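PDB 5H3H: abhydrolase domain-containing protein from Exiguobacterium antarcticum, which acts as an esterase of the alpha/beta hydrolase fold, probably with perhydrolase activity, and binds ethaneperoxoic acid in its pocket. Local coordinates for residues 15-20 and 48-53; 38-43 and 256-261; 67-72 and 190-195. All blocks are in the same frame, centred on the assembly; numbering follows the deposited sequence.

Contact 1 (15-20 and 48-53)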
loop_
_atom_site.group_PDB
_atom_site.type_symbol
_atom_site.label_atom_id
_atom_site.label_comp_id
_atom_site.label_asym_id
_atom_site.label_seq_id
_atom_site.Cartn_x
_atom_site.Cartn_y
_atom_site.Cartn_z
ATOM N N VAL B 15 -15.466 8.565 -16.348
ATOM C CA VAL B 15 -14.849 7.328 -16.782
ATOM C C VAL B 15 -15.626 6.752 -17.969
ATOM O O VAL B 15 -16.853 6.563 -17.899
ATOM C CB VAL B 15 -14.874 6.269 -15.650
ATOM C CG1 VAL B 15 -14.134 5.020 -16.114
ATOM C CG2 VAL B 15 -14.250 6.799 -14.394
ATOM N N GLU B 16 -14.917 6.460 -19.066
ATOM C CA GLU B 16 -15.466 5.801 -20.201
ATOM C C GLU B 16 -15.327 4.279 -19.899
ATOM O O GLU B 16 -14.252 3.670 -19.999
ATOM C CB GLU B 16 -14.690 6.216 -21.476
ATOM C CG GLU B 16 -15.323 5.813 -22.794
ATOM C CD GLU B 16 -16.466 6.721 -23.301
ATOM O OE1 GLU B 16 -16.637 7.842 -22.789
ATOM O OE2 GLU B 16 -17.192 6.315 -24.261
ATOM N N ASP B 17 -16.427 3.673 -19.496
ATOM C CA ASP B 17 -16.406 2.280 -19.060
ATOM C C ASP B 17 -17.178 1.492 -20.138
ATOM O O ASP B 17 -18.385 1.683 -20.307
ATOM C CB ASP B 17 -17.016 2.180 -17.663
ATOM C CG ASP B 17 -17.185 0.698 -17.174
ATOM O OD1 ASP B 17 -16.676 -0.233 -17.837
ATOM O OD2 ASP B 17 -17.826 0.466 -16.104
ATOM N N ILE B 18 -16.471 0.661 -20.894
ATOM C CA ILE B 18 -17.010 0.013 -22.110
ATOM C C ILE B 18 -16.557 -1.461 -22.221
ATOM O O ILE B 18 -15.331 -1.748 -22.097
ATOM C CB ILE B 18 -16.474 0.694 -23.395
ATOM C CG1 ILE B 18 -16.765 2.173 -23.390
ATOM C CG2 ILE B 18 -17.160 0.114 -24.609
ATOM C CD1 ILE B 18 -16.113 2.939 -24.548
ATOM N N GLY B 19 -17.499 -2.376 -22.505
ATOM C CA GLY B 19 -17.202 -3.796 -22.712
ATOM C C GLY B 19 -17.425 -4.595 -21.440
ATOM O O GLY B 19 -17.806 -4.031 -20.413
ATOM N N SER B 20 -17.187 -5.906 -21.515
ATOM C CA SER B 20 -17.351 -6.841 -20.375
ATOM C C SER B 20 -16.123 -7.739 -20.343
ATOM O O SER B 20 -15.262 -7.658 -21.242
ATOM C CB SER B 20 -18.620 -7.697 -20.506
ATOM O OG SER B 20 -18.693 -8.334 -21.749
ATOM N N GLY B 48 -12.528 -8.590 -26.733
ATOM C CA GLY B 48 -13.444 -8.915 -25.654
ATOM C C GLY B 48 -12.968 -8.497 -24.283
ATOM O O GLY B 48 -13.338 -9.142 -23.299
ATOM N N TYR B 49 -12.120 -7.459 -24.213
ATOM C CA TYR B 49 -11.740 -6.858 -22.931
ATOM C C TYR B 49 -12.602 -5.628 -22.631
ATOM O O TYR B 49 -13.305 -5.145 -23.494
ATOM C CB TYR B 49 -10.237 -6.515 -22.968
ATOM C CG TYR B 49 -9.446 -7.814 -22.960
ATOM C CD1 TYR B 49 -9.059 -8.409 -21.752
ATOM C CD2 TYR B 49 -9.184 -8.495 -24.142
ATOM C CE1 TYR B 49 -8.390 -9.633 -21.725
ATOM C CE2 TYR B 49 -8.534 -9.716 -24.139
ATOM C CZ TYR B 49 -8.136 -10.281 -22.935
ATOM O OH TYR B 49 -7.485 -11.494 -22.955
ATOM N N ARG B 50 -12.561 -5.180 -21.392
ATOM C CA ARG B 50 -13.307 -4.065 -20.943
ATOM C C ARG B 50 -12.352 -2.867 -20.795
ATOM O O ARG B 50 -11.398 -2.932 -20.033
ATOM C CB ARG B 50 -13.933 -4.413 -19.630
ATOM C CG ARG B 50 -14.801 -3.345 -19.052
ATOM C CD ARG B 50 -15.394 -3.875 -17.772
ATOM N NE ARG B 50 -16.082 -2.829 -17.029
ATOM C CZ ARG B 50 -16.620 -2.996 -15.829
ATOM N NH1 ARG B 50 -16.553 -4.195 -15.230
ATOM N NH2 ARG B 50 -17.206 -1.965 -15.193
ATOM N N TYR B 51 -12.650 -1.797 -21.528
ATOM C CA TYR B 51 -11.887 -0.546 -21.548
ATOM C C TYR B 51 -12.380 0.362 -20.440
ATOM O O TYR B 51 -13.569 0.607 -20.330
ATOM C CB TYR B 51 -12.082 0.123 -22.918
ATOM C CG TYR B 51 -11.453 1.462 -23.041
ATOM C CD1 TYR B 51 -10.069 1.606 -23.268
ATOM C CD2 TYR B 51 -12.230 2.634 -22.951
ATOM C CE1 TYR B 51 -9.508 2.855 -23.431
ATOM C CE2 TYR B 51 -11.639 3.885 -23.088
ATOM C CZ TYR B 51 -10.297 3.994 -23.334
ATOM O OH TYR B 51 -9.719 5.278 -23.430
ATOM N N ILE B 52 -11.482 0.827 -19.577
ATOM C CA ILE B 52 -11.813 1.771 -18.555
ATOM C C ILE B 52 -10.860 2.965 -18.756
ATOM O O ILE B 52 -9.771 2.944 -18.293
ATOM C CB ILE B 52 -11.727 1.177 -17.146
ATOM C CG1 ILE B 52 -12.785 0.070 -16.933
ATOM C CG2 ILE B 52 -11.921 2.252 -16.094
ATOM C CD1 ILE B 52 -12.170 -1.292 -16.807
ATOM N N GLY B 53 -11.313 3.996 -19.461
ATOM C CA GLY B 53 -10.456 5.155 -19.759
ATOM C C GLY B 53 -10.856 6.279 -18.837
ATOM O O GLY B 53 -11.975 6.785 -18.970
#
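The end of strand 12-18 and the start of strand 50-54 lie antiparallel in the mixed sheet of the alpha/beta hydrolase fold, their axes 4.8 Å apart. The close-packed half spans Val15 to Ile18 and Arg50 to Gly53. Here the hydrogen-bonded pairs Glu16-Gly53 and Ile18-Tyr51 lie on either side of the non-hydrogen-bonded pair Asp17-Ile52, so four backbone bonds hold the strands. The shortest runs from Tyr51 N to Ile18 O, 2.7 Å, but is bent to 143° at the hydrogen. On the Asp17 face, Arg50 reaches diagonally along the ladder with CG anti to its backbone N (chi1 -178°) and an extended chain, and grips Asp17 side-on. NE meets Asp17 OD1 at 2.8 Å and NH2 meets Asp17 OD2 at 2.7 Å, each on a syn lone pair, the two flat groups being only 12° from coplanar. This pairing would be expected to keep the buried carboxylate ionised. Beyond it, Val15 CG1 touches Ile52 CG2 at 3.5 Å, the two side chains lying side by side. On the other face the Tyr51 ring passes over Gly53 N, with Ile18 CD1 4.2 Å from Tyr51 CD2.

Beyond Ile18 the backbone hydrogen bonds stop, although Gly19 still runs close to Arg50. The solvent side begins at Ser20 and Gly48, whose carbonyl oxygens face each other as two acceptors without a bond. Gly48, at positive phi, ends helix 38-46 in a Schellman motif.

Arg50 and Ile52 bond through their backbones to the adjoining strand 23-27 and the residue before it, while Val15 bonds to Thr3. Leu45 of helix 38-46 packs on Ile18 and Tyr51, whose OH bonds Asn34 ND2, and Tyr49 reaches Val266 of helix 255-267.

Contact 2 (38-43 and 256-261)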
loop_
_atom_site.group_PDB
_atom_site.type_symbol
_atom_site.label_atom_id
_atom_site.label_comp_id
_atom_site.label_asym_id
_atom_site.label_seq_id
_atom_site.Cartn_x
_atom_site.Cartn_y
_atom_site.Cartn_z
ATOM N N GLU B 38 -8.023 5.881 -28.416
ATOM C CA GLU B 38 -9.089 5.288 -29.228
ATOM C C GLU B 38 -8.674 4.093 -30.113
ATOM O O GLU B 38 -9.411 3.120 -30.170
ATOM C CB GLU B 38 -9.853 6.346 -30.040
ATOM C CG GLU B 38 -9.400 6.619 -31.473
ATOM C CD GLU B 38 -10.316 7.635 -32.183
ATOM O OE1 GLU B 38 -10.966 8.474 -31.482
ATOM O OE2 GLU B 38 -10.438 7.572 -33.417
ATOM N N TYR B 39 -7.515 4.207 -30.802
ATOM C CA TYR B 39 -6.979 3.148 -31.686
ATOM C C TYR B 39 -6.676 1.827 -30.938
ATOM O O TYR B 39 -6.854 0.746 -31.491
ATOM C CB TYR B 39 -5.762 3.667 -32.520
ATOM C CG TYR B 39 -6.194 4.790 -33.407
ATOM C CD1 TYR B 39 -6.960 4.532 -34.529
ATOM C CD2 TYR B 39 -6.028 6.133 -33.005
ATOM C CE1 TYR B 39 -7.496 5.564 -35.290
ATOM C CE2 TYR B 39 -6.550 7.159 -33.761
ATOM C CZ TYR B 39 -7.288 6.870 -34.910
ATOM O OH TYR B 39 -7.833 7.882 -35.693
ATOM N N GLN B 40 -6.239 1.940 -29.684
ATOM C CA GLN B 40 -6.034 0.809 -28.801
ATOM C C GLN B 40 -7.340 0.282 -28.280
ATOM O O GLN B 40 -7.573 -0.899 -28.275
ATOM C CB GLN B 40 -5.123 1.185 -27.624
ATOM C CG GLN B 40 -3.673 1.362 -28.055
ATOM C CD GLN B 40 -3.471 2.611 -28.880
ATOM O OE1 GLN B 40 -3.820 3.687 -28.442
ATOM N NE2 GLN B 40 -2.880 2.486 -30.043
ATOM N N LYS B 41 -8.214 1.177 -27.862
ATOM C CA LYS B 41 -9.515 0.783 -27.304
ATOM C C LYS B 41 -10.285 -0.065 -28.307
ATOM O O LYS B 41 -10.955 -1.034 -27.888
ATOM C CB LYS B 41 -10.331 2.044 -26.913
ATOM C CG LYS B 41 -11.805 1.820 -26.656
ATOM C CD LYS B 41 -12.559 3.148 -26.639
ATOM C CE LYS B 41 -12.686 3.744 -28.034
ATOM N NZ LYS B 41 -13.391 5.054 -28.061
ATOM N N ASN B 42 -10.237 0.305 -29.582
ATOM C CA ASN B 42 -11.013 -0.412 -30.634
ATOM C C ASN B 42 -10.612 -1.868 -30.633
ATOM O O ASN B 42 -11.468 -2.753 -30.638
ATOM C CB ASN B 42 -10.797 0.117 -32.028
ATOM C CG ASN B 42 -11.310 1.520 -32.228
ATOM O OD1 ASN B 42 -12.224 1.991 -31.529
ATOM N ND2 ASN B 42 -10.735 2.199 -33.221
ATOM N N ARG B 43 -9.306 -2.104 -30.584
ATOM C CA ARG B 43 -8.798 -3.488 -30.519
ATOM C C ARG B 43 -9.107 -4.192 -29.207
ATOM O O ARG B 43 -9.499 -5.365 -29.249
ATOM C CB ARG B 43 -7.301 -3.587 -30.847
ATOM C CG ARG B 43 -6.789 -5.019 -31.143
ATOM C CD ARG B 43 -7.132 -5.532 -32.546
ATOM N NE ARG B 43 -6.832 -4.511 -33.551
ATOM C CZ ARG B 43 -7.231 -4.525 -34.828
ATOM N NH1 ARG B 43 -7.933 -5.566 -35.324
ATOM N NH2 ARG B 43 -6.895 -3.496 -35.644
ATOM N N GLU B 256 0.105 0.062 -34.910
ATOM C CA GLU B 256 -0.099 -1.377 -34.941
ATOM C C GLU B 256 0.755 -2.146 -33.947
ATOM O O GLU B 256 0.229 -3.015 -33.183
ATOM C CB GLU B 256 0.129 -1.892 -36.362
ATOM C CG GLU B 256 -0.613 -3.179 -36.665
ATOM C CD GLU B 256 -2.033 -2.935 -37.145
ATOM O OE1 GLU B 256 -2.639 -1.904 -36.762
ATOM O OE2 GLU B 256 -2.563 -3.778 -37.906
ATOM N N LYS B 257 2.051 -1.812 -33.886
ATOM C CA LYS B 257 2.941 -2.475 -32.933
ATOM C C LYS B 257 2.554 -2.149 -31.465
ATOM O O LYS B 257 2.485 -3.025 -30.570
ATOM C CB LYS B 257 4.388 -2.100 -33.211
ATOM C CG LYS B 257 5.371 -2.936 -32.406
ATOM C CD LYS B 257 6.782 -2.380 -32.546
ATOM C CE LYS B 257 7.676 -2.912 -31.464
ATOM N NZ LYS B 257 9.058 -2.363 -31.586
ATOM N N PHE B 258 2.263 -0.885 -31.223
ATOM C CA PHE B 258 1.860 -0.475 -29.878
ATOM C C PHE B 258 0.606 -1.247 -29.469
ATOM O O PHE B 258 0.602 -1.868 -28.405
ATOM C CB PHE B 258 1.635 1.042 -29.810
ATOM C CG PHE B 258 1.330 1.533 -28.421
ATOM C CD1 PHE B 258 2.333 1.816 -27.532
ATOM C CD2 PHE B 258 0.037 1.696 -28.004
ATOM C CE1 PHE B 258 2.070 2.239 -26.243
ATOM C CE2 PHE B 258 -0.227 2.140 -26.734
ATOM C CZ PHE B 258 0.785 2.407 -25.851
ATOM N N THR B 259 -0.442 -1.215 -30.309
ATOM C CA THR B 259 -1.692 -1.922 -30.013
ATOM C C THR B 259 -1.515 -3.425 -29.845
ATOM O O THR B 259 -1.988 -4.014 -28.912
ATOM C CB THR B 259 -2.848 -1.615 -31.045
ATOM O OG1 THR B 259 -2.412 -1.798 -32.401
ATOM C CG2 THR B 259 -3.223 -0.256 -30.990
ATOM N N GLU B 260 -0.801 -4.069 -30.736
ATOM C CA GLU B 260 -0.745 -5.503 -30.642
ATOM C C GLU B 260 0.214 -6.007 -29.529
ATOM O O GLU B 260 -0.059 -7.005 -28.937
ATOM C CB GLU B 260 -0.501 -6.091 -32.036
ATOM C CG GLU B 260 -1.629 -5.783 -33.041
ATOM C CD GLU B 260 -3.015 -6.370 -32.688
ATOM O OE1 GLU B 260 -4.029 -5.687 -32.950
ATOM O OE2 GLU B 260 -3.114 -7.510 -32.184
ATOM N N THR B 261 1.252 -5.248 -29.159
ATOM C CA THR B 261 2.013 -5.482 -27.923
ATOM C C THR B 261 1.145 -5.340 -26.639
ATOM O O THR B 261 1.280 -6.095 -25.670
ATOM C CB THR B 261 3.186 -4.467 -27.831
ATOM O OG1 THR B 261 3.991 -4.537 -29.019
ATOM C CG2 THR B 261 4.080 -4.723 -26.646
HETATM O O HOH W 1 -4.060 -2.735 -34.535
#
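This is a helix-helix packing contact on one face of the central sheet, in which helix 38-46 crosses helix 255-267 at -44°, the short segments' axes coming within 9.5 Å. At its centre the methyl CG2 of Thr259 presses on the side chain of Gln40, lying 3.4 Å from Gln40 CG and a tight 2.9 Å from Gln40 NE2. Bent at chi2 (71°), the Gln40 chain also brings its amide to the edge of the Phe258 ring, with NE2 3.6 Å from Phe258 CD2 and the two planes perpendicular. NE2 has a weak hydrogen bond to Phe251 O. In the alpha/beta hydrolase fold these are the helix after strand 23-27 and the C-terminal one, and Phe258 also touches Met215 of strand 211-217. At Arg43 and Glu260 the contact turns polar. Glu260 OE1 lies 3.1 Å from Arg43 NE, but well out of the guanidinium plane, so the salt bridge rests on charge without an N-H aimed at the oxygen; Arg43 NH1 has a second acidic partner in Glu46. Thr259 OG1 sits in the crowded position between its backbone N and carbonyl carbon, within hydrogen-bonding reach of Arg255 O. A water donates to the same OG1 at 2.9 Å, with weak bonds to Glu256 OE1 and from Arg43 NH2.

Contact 3 (67-72 and 190-195)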
loop_
_atom_site.group_PDB
_atom_site.type_symbol
_atom_site.label_atom_id
_atom_site.label_comp_id
_atom_site.label_asym_id
_atom_site.label_seq_id
_atom_site.Cartn_x
_atom_site.Cartn_y
_atom_site.Cartn_z
ATOM N N THR B 67 -7.712 22.491 -7.120
ATOM C CA THR B 67 -6.627 21.824 -6.531
ATOM C C THR B 67 -6.701 20.291 -6.705
ATOM O O THR B 67 -7.705 19.723 -7.211
ATOM C CB THR B 67 -6.615 22.237 -5.018
ATOM O OG1 THR B 67 -5.292 22.129 -4.541
ATOM C CG2 THR B 67 -7.576 21.403 -4.154
ATOM N N GLY B 68 -5.582 19.663 -6.337
ATOM C CA GLY B 68 -5.449 18.230 -6.239
ATOM C C GLY B 68 -4.837 17.551 -7.449
ATOM O O GLY B 68 -5.128 16.394 -7.688
ATOM N N TYR B 69 -3.934 18.237 -8.152
ATOM C CA TYR B 69 -3.289 17.713 -9.363
ATOM C C TYR B 69 -1.976 17.011 -9.066
ATOM O O TYR B 69 -1.337 16.456 -9.980
ATOM C CB TYR B 69 -3.164 18.839 -10.422
ATOM C CG TYR B 69 -4.527 19.334 -10.861
ATOM C CD1 TYR B 69 -5.190 18.746 -11.909
ATOM C CD2 TYR B 69 -5.179 20.327 -10.178
ATOM C CE1 TYR B 69 -6.450 19.155 -12.282
ATOM C CE2 TYR B 69 -6.417 20.730 -10.534
ATOM C CZ TYR B 69 -7.047 20.166 -11.612
ATOM O OH TYR B 69 -8.313 20.537 -11.984
ATOM N N ASP B 70 -1.591 17.028 -7.781
ATOM C CA ASP B 70 -0.421 16.303 -7.251
ATOM C C ASP B 70 -0.689 14.824 -7.398
ATOM O O ASP B 70 -1.869 14.396 -7.516
ATOM C CB ASP B 70 -0.176 16.697 -5.793
ATOM C CG ASP B 70 -1.395 16.399 -4.896
ATOM O OD1 ASP B 70 -2.347 17.213 -4.919
ATOM O OD2 ASP B 70 -1.424 15.328 -4.237
ATOM N N TYR B 71 0.353 14.040 -7.549
ATOM C CA TYR B 71 0.155 12.601 -7.910
ATOM C C TYR B 71 -0.516 11.867 -6.769
ATOM O O TYR B 71 -1.282 10.935 -7.017
ATOM C CB TYR B 71 1.450 11.917 -8.260
ATOM C CG TYR B 71 2.069 12.299 -9.614
ATOM C CD1 TYR B 71 1.496 13.261 -10.451
ATOM C CD2 TYR B 71 3.264 11.744 -10.023
ATOM C CE1 TYR B 71 2.109 13.628 -11.666
ATOM C CE2 TYR B 71 3.870 12.105 -11.239
ATOM C CZ TYR B 71 3.283 13.057 -12.040
ATOM O OH TYR B 71 3.845 13.399 -13.247
ATOM N N THR B 72 -0.251 12.285 -5.523
ATOM C CA THR B 72 -0.960 11.666 -4.381
ATOM C C THR B 72 -2.467 11.779 -4.567
ATOM O O THR B 72 -3.137 10.775 -4.560
ATOM C CB THR B 72 -0.551 12.248 -3.016
ATOM O OG1 THR B 72 0.838 11.966 -2.779
ATOM C CG2 THR B 72 -1.416 11.639 -1.868
ATOM N N ILE B 190 -2.228 23.740 -16.023
ATOM C CA ILE B 190 -1.145 24.381 -15.243
ATOM C C ILE B 190 -0.731 23.594 -13.988
ATOM O O ILE B 190 0.439 23.303 -13.798
ATOM C CB ILE B 190 -1.526 25.820 -14.906
ATOM C CG1 ILE B 190 -1.442 26.646 -16.216
ATOM C CG2 ILE B 190 -0.705 26.371 -13.761
ATOM C CD1 ILE B 190 -2.196 27.937 -16.131
ATOM N N GLN B 191 -1.686 23.290 -13.130
ATOM C CA GLN B 191 -1.426 22.546 -11.889
ATOM C C GLN B 191 -0.768 21.170 -12.126
ATOM O O GLN B 191 0.168 20.802 -11.393
ATOM C CB GLN B 191 -2.717 22.401 -11.048
ATOM C CG GLN B 191 -3.412 23.709 -10.592
ATOM C CD GLN B 191 -2.564 24.642 -9.753
ATOM O OE1 GLN B 191 -1.659 25.330 -10.248
ATOM N NE2 GLN B 191 -2.864 24.688 -8.488
ATOM N N SER B 192 -1.130 20.452 -13.200
ATOM C CA SER B 192 -0.467 19.181 -13.517
ATOM C C SER B 192 0.936 19.359 -14.017
ATOM O O SER B 192 1.763 18.494 -13.758
ATOM C CB SER B 192 -1.207 18.371 -14.581
ATOM O OG SER B 192 -2.526 18.042 -14.223
ATOM N N ALA B 193 1.199 20.415 -14.805
ATOM C CA ALA B 193 2.594 20.829 -15.143
ATOM C C ALA B 193 3.461 21.069 -13.922
ATOM O O ALA B 193 4.612 20.692 -13.934
ATOM C CB ALA B 193 2.608 22.081 -16.022
ATOM N N ILE B 194 2.897 21.642 -12.855
ATOM C CA ILE B 194 3.613 21.857 -11.581
ATOM C C ILE B 194 3.970 20.499 -10.911
ATOM O O ILE B 194 5.067 20.327 -10.414
ATOM C CB ILE B 194 2.804 22.796 -10.653
ATOM C CG1 ILE B 194 2.890 24.217 -11.207
ATOM C CG2 ILE B 194 3.215 22.696 -9.158
ATOM C CD1 ILE B 194 2.092 25.240 -10.414
ATOM N N ALA B 195 3.030 19.562 -10.911
ATOM C CA ALA B 195 3.280 18.204 -10.437
ATOM C C ALA B 195 4.322 17.521 -11.331
ATOM O O ALA B 195 5.263 16.871 -10.827
ATOM C CB ALA B 195 1.977 17.434 -10.411
#
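The turn leading into helix 71-85 packs against helix 186-198, one of the helices inserted between strands 114-120 and 211-217, the usual place of the cap in the alpha/beta hydrolase fold. Tyr69 carries most of the contact. Its ring, with CG anti to the carbonyl carbon (chi1 -63°), stands up to the helix: CD2 lies 3.3 Å from Gln191 CB, and CD1 lies 3.6 Å from Ser192 OG. The Gln191 chain, bent at chi2, then leads its amide away from the ring, and the ring and amide planes stand 70° apart. One helical turn further on, the methyl of Ala195 rests against the backbone at Tyr69 and Asp70 and beside Tyr71, with Tyr71 CE1 4.0 Å from Ala195 CB. No hydrogen bond joins the two segments, so they meet by van der Waals packing alone.

The second shell fixes these groups in place. Tyr69 OH bonds to Pro65 O, tethering the far end of the ring, while Ser192 OG is bonded to Tyr59 OH and to Gly188 O of its own helix. Asp70, the N-cap of helix 71-85, caps the backbone N of Thr73 in the first turn with OD2. At the same helix start Tyr71 N bonds to Glu199 OE2, a further tie to the polypeptide just beyond helix 186-198. Further out lie Met97 and Trp30, which line the pocket of the bound ethaneperoxoic acid: Tyr71 and Ser192 both touch Met97, Ser192 also touches Trp30, and the Tyr71 side chain is about 7 Å from the ligand. Against this well-bonded surround, the backbone oxygen of Tyr69 is buried with no polar partner in the model; what it meets is Ala195 CB, at 3.5 Å.

From the N terminus, contact 1 opens on strand 12-18 and closes on strand 50-54, looping round strand 23-27 and helix 38-46. Contact 2 opens inside that loop, on helix 38-46, and closes only at the C-terminal helix 255-267, so the two cross. They also touch in space, Tyr51 CG lying 3.6 Å from Lys41 CG, which joins the antiparallel part of the sheet to the helices on one side of it. Contact 3 begins after contact 1 has closed and is nested within the long loop of contact 2. Across the chain's centre from contact 2, their nearest atoms about 17 Å apart, it ties the start of helix 71-85 to helix 186-198.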